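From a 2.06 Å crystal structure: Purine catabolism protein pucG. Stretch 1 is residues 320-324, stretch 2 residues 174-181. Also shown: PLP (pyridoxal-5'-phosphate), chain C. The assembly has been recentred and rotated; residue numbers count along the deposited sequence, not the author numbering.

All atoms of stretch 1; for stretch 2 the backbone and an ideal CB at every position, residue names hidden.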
# COMPACT_ATOMS: atom_id res chain seq x y z
N LYS A 320 -24.71 19.42 -4.12
CA LYS A 320 -24.79 17.98 -4.22
C LYS A 320 -23.53 17.44 -4.92
O LYS A 320 -23.23 17.83 -6.03
CB LYS A 320 -25.98 17.48 -5.00
CG LYS A 320 -26.02 15.91 -5.04
CD LYS A 320 -27.16 15.37 -5.99
CE LYS A 320 -27.08 13.86 -6.09
NZ LYS A 320 -25.84 13.45 -6.87
N MET A 321 -22.83 16.52 -4.29
CA MET A 321 -21.72 15.84 -4.96
C MET A 321 -22.24 15.05 -6.19
O MET A 321 -23.14 14.22 -6.06
CB MET A 321 -21.03 14.89 -3.97
CG MET A 321 -19.62 14.44 -4.41
SD MET A 321 -18.64 13.51 -3.17
CE MET A 321 -19.87 13.10 -2.05
N PRO A 322 -21.67 15.25 -7.38
CA PRO A 322 -22.31 14.62 -8.58
C PRO A 322 -22.23 13.08 -8.53
O PRO A 322 -23.21 12.40 -8.92
CB PRO A 322 -21.49 15.17 -9.79
CG PRO A 322 -20.86 16.47 -9.25
CD PRO A 322 -20.50 16.08 -7.77
N VAL A 323 -21.16 12.57 -7.92
CA VAL A 323 -20.87 11.12 -7.94
C VAL A 323 -21.44 10.29 -6.78
O VAL A 323 -21.19 9.09 -6.70
CB VAL A 323 -19.38 10.79 -8.26
CG1 VAL A 323 -18.98 11.47 -9.62
CG2 VAL A 323 -18.43 11.28 -7.13
N VAL A 324 -22.26 10.90 -5.93
CA VAL A 324 -22.90 10.15 -4.87
C VAL A 324 -24.28 10.70 -4.81
O VAL A 324 -24.47 11.90 -4.99
CB VAL A 324 -22.15 10.38 -3.50
CG1 VAL A 324 -22.90 9.78 -2.34
CG2 VAL A 324 -20.73 9.74 -3.56
N UNK A 174 -10.00 12.80 -2.65
CA UNK A 174 -9.96 11.36 -2.85
C UNK A 174 -11.22 10.88 -3.62
O UNK A 174 -11.14 10.02 -4.48
CB UNK A 174 -9.85 10.65 -1.50
N UNK A 175 -12.38 11.42 -3.27
CA UNK A 175 -13.63 11.01 -3.85
C UNK A 175 -13.96 11.74 -5.12
O UNK A 175 -14.92 11.38 -5.77
CB UNK A 175 -14.76 11.20 -2.84
N UNK A 176 -13.31 12.86 -5.38
CA UNK A 176 -13.68 13.70 -6.54
C UNK A 176 -12.68 13.54 -7.70
O UNK A 176 -13.06 13.69 -8.85
CB UNK A 176 -13.75 15.17 -6.12
N UNK A 177 -11.43 13.19 -7.42
CA UNK A 177 -10.47 13.23 -8.52
C UNK A 177 -10.89 12.24 -9.63
O UNK A 177 -11.24 11.05 -9.35
CB UNK A 177 -9.06 12.90 -8.01
N UNK A 178 -10.84 12.69 -10.90
CA UNK A 178 -11.24 11.90 -12.08
C UNK A 178 -12.76 11.76 -12.31
O UNK A 178 -13.20 11.13 -13.28
CB UNK A 178 -10.64 10.50 -11.96
N UNK A 179 -13.55 12.39 -11.46
CA UNK A 179 -15.02 12.32 -11.54
C UNK A 179 -15.69 13.68 -11.58
O UNK A 179 -16.68 13.88 -12.30
CB UNK A 179 -15.57 11.53 -10.35
N UNK A 180 -15.17 14.60 -10.77
CA UNK A 180 -15.62 15.99 -10.66
C UNK A 180 -14.41 16.85 -10.88
O UNK A 180 -13.27 16.46 -10.55
CB UNK A 180 -16.28 16.29 -9.31
N UNK A 181 -14.67 18.09 -11.29
CA UNK A 181 -13.58 19.01 -11.59
C UNK A 181 -12.69 19.11 -10.39
O UNK A 181 -13.17 19.36 -9.31
CB UNK A 181 -14.10 20.39 -11.99
N1 PLP C . -11.13 10.57 2.07
C2 PLP C . -12.45 10.63 1.42
C2A PLP C . -13.12 11.82 1.09
C3 PLP C . -13.16 9.48 1.08
O3 PLP C . -14.38 9.54 0.46
C4 PLP C . -12.66 8.21 1.30
C4A PLP C . -13.51 6.95 0.87
C5 PLP C . -11.41 8.10 1.90
C6 PLP C . -10.64 9.23 2.31
C5A PLP C . -10.94 6.71 2.18
O4P PLP C . -9.72 6.51 1.65
P PLP C . -9.23 5.02 1.85
O1P PLP C . -10.33 4.12 2.39
O2P PLP C . -7.90 5.29 2.83
O3P PLP C . -8.61 4.46 0.40

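Stretch 1 meets the second stretch through a type I beta turn running from Met-321 to Val-324, closed by a weak backbone hydrogen bond from Val-324 N to Met-321 O (3.4 Å). Lys-320 NZ also donates to Met-321 O (2.9 Å) and to Val-324 O (2.8 Å), so the charged end of that side chain braces the turn and also bonds to a residue elsewhere in the structure. What remains to face stretch 2 is apolar: the Met-321 thioether, the Pro-322 ring and the two methyls of Val-323.

Position 174 has nothing of stretch 1 within 5.5 Å of its ideal CB, so the turn sets no requirement there. The visible cofactor is the nearer neighbour, and an apolar side chain could lie against its ring. The residue is Val-174, whose CG1 comes within 3.8 Å of PLP C5.

At 175 the CA-to-CB bond points toward stretch 1, and the ideal CB already lies 4.5 Å from Met-321 SD. The O3 atom of PLP is also close by, so the space is bounded by two different groups; a small side chain such as alanine, serine or perhaps cysteine would suit it. Ala-175 is found. Its CB sits 4.5 Å from Met-321 SD and 3.8 Å from PLP O3, touching both turn and cofactor, while its carbonyl O is approached by Val-323 CG2 at 3.8 Å.

Position 176 directs its CB sideways, and threonine, serine, valine or others would be compatible. Its carbonyl O accepts hydrogen bonds from N of 179 and N of 180, both at 3.0 Å, so folding the chain back on itself. The residue is Thr-176, in the p rotamer, its CG2 4.6 Å from Met-321 SD and its OG1 hydrogen-bonded to a residue elsewhere in the structure.

Position 177 is out of reach of the turn, which leaves its identity open; it is Ile-177. Position 178 is equally remote, but its phi of 77° favours glycine by itself, with asparagine a less likely alternative. Gly-178 is present.

Position 179 is restricted by proximity. Its phi of -127° does not by itself require glycine, yet an ideal CB would stand only 3.5 Å from Val-323 CG1, a tight approach. Glycine fits best, although alanine cannot be strictly excluded. Gly-179 lets the valine methyl lie over the backbone, with CG1 of Val-323 4.3 Å from Gly-179 O.

At 180 the CB again points toward stretch 1, 4.5 Å from Pro-322 CD, with Val-323 CG1 also nearby. This surface favours a modest apolar side chain such as cysteine, alanine or valine. The residue is Cys-180. Its m rotamer (chi1 -43°) brings SG to 3.5 Å from Pro-322 CD and 4.1 Å from Val-323 CG1, so one sulfur touches two successive residues of the turn.

Position 181 has moved beyond the turn, and stretch 1 gives no basis for choosing among side chains, polar or otherwise. It is Glu-181, which makes no contact with stretch 1.

Stretch 2 (174-181) VATIGGCE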
# COMPACT_ATOMS: atom_id res chain seq x y z
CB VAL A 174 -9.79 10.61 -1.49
CG1 VAL A 174 -10.35 9.22 -1.57
CG2 VAL A 174 -8.31 10.62 -0.99
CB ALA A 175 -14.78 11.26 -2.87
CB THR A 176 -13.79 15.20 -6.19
OG1 THR A 176 -12.57 15.56 -5.58
CG2 THR A 176 -14.91 15.41 -5.18
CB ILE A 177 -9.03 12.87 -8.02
CG1 ILE A 177 -7.91 13.30 -9.04
CG2 ILE A 177 -8.91 11.31 -7.57
CD1 ILE A 177 -7.97 14.82 -9.51
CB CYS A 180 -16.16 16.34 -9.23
SG CYS A 180 -17.23 15.04 -8.53
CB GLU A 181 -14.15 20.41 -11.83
CG GLU A 181 -14.09 20.81 -13.23
CD GLU A 181 -14.52 22.25 -13.34
OE1 GLU A 181 -14.55 22.96 -12.29
OE2 GLU A 181 -14.88 22.64 -14.47
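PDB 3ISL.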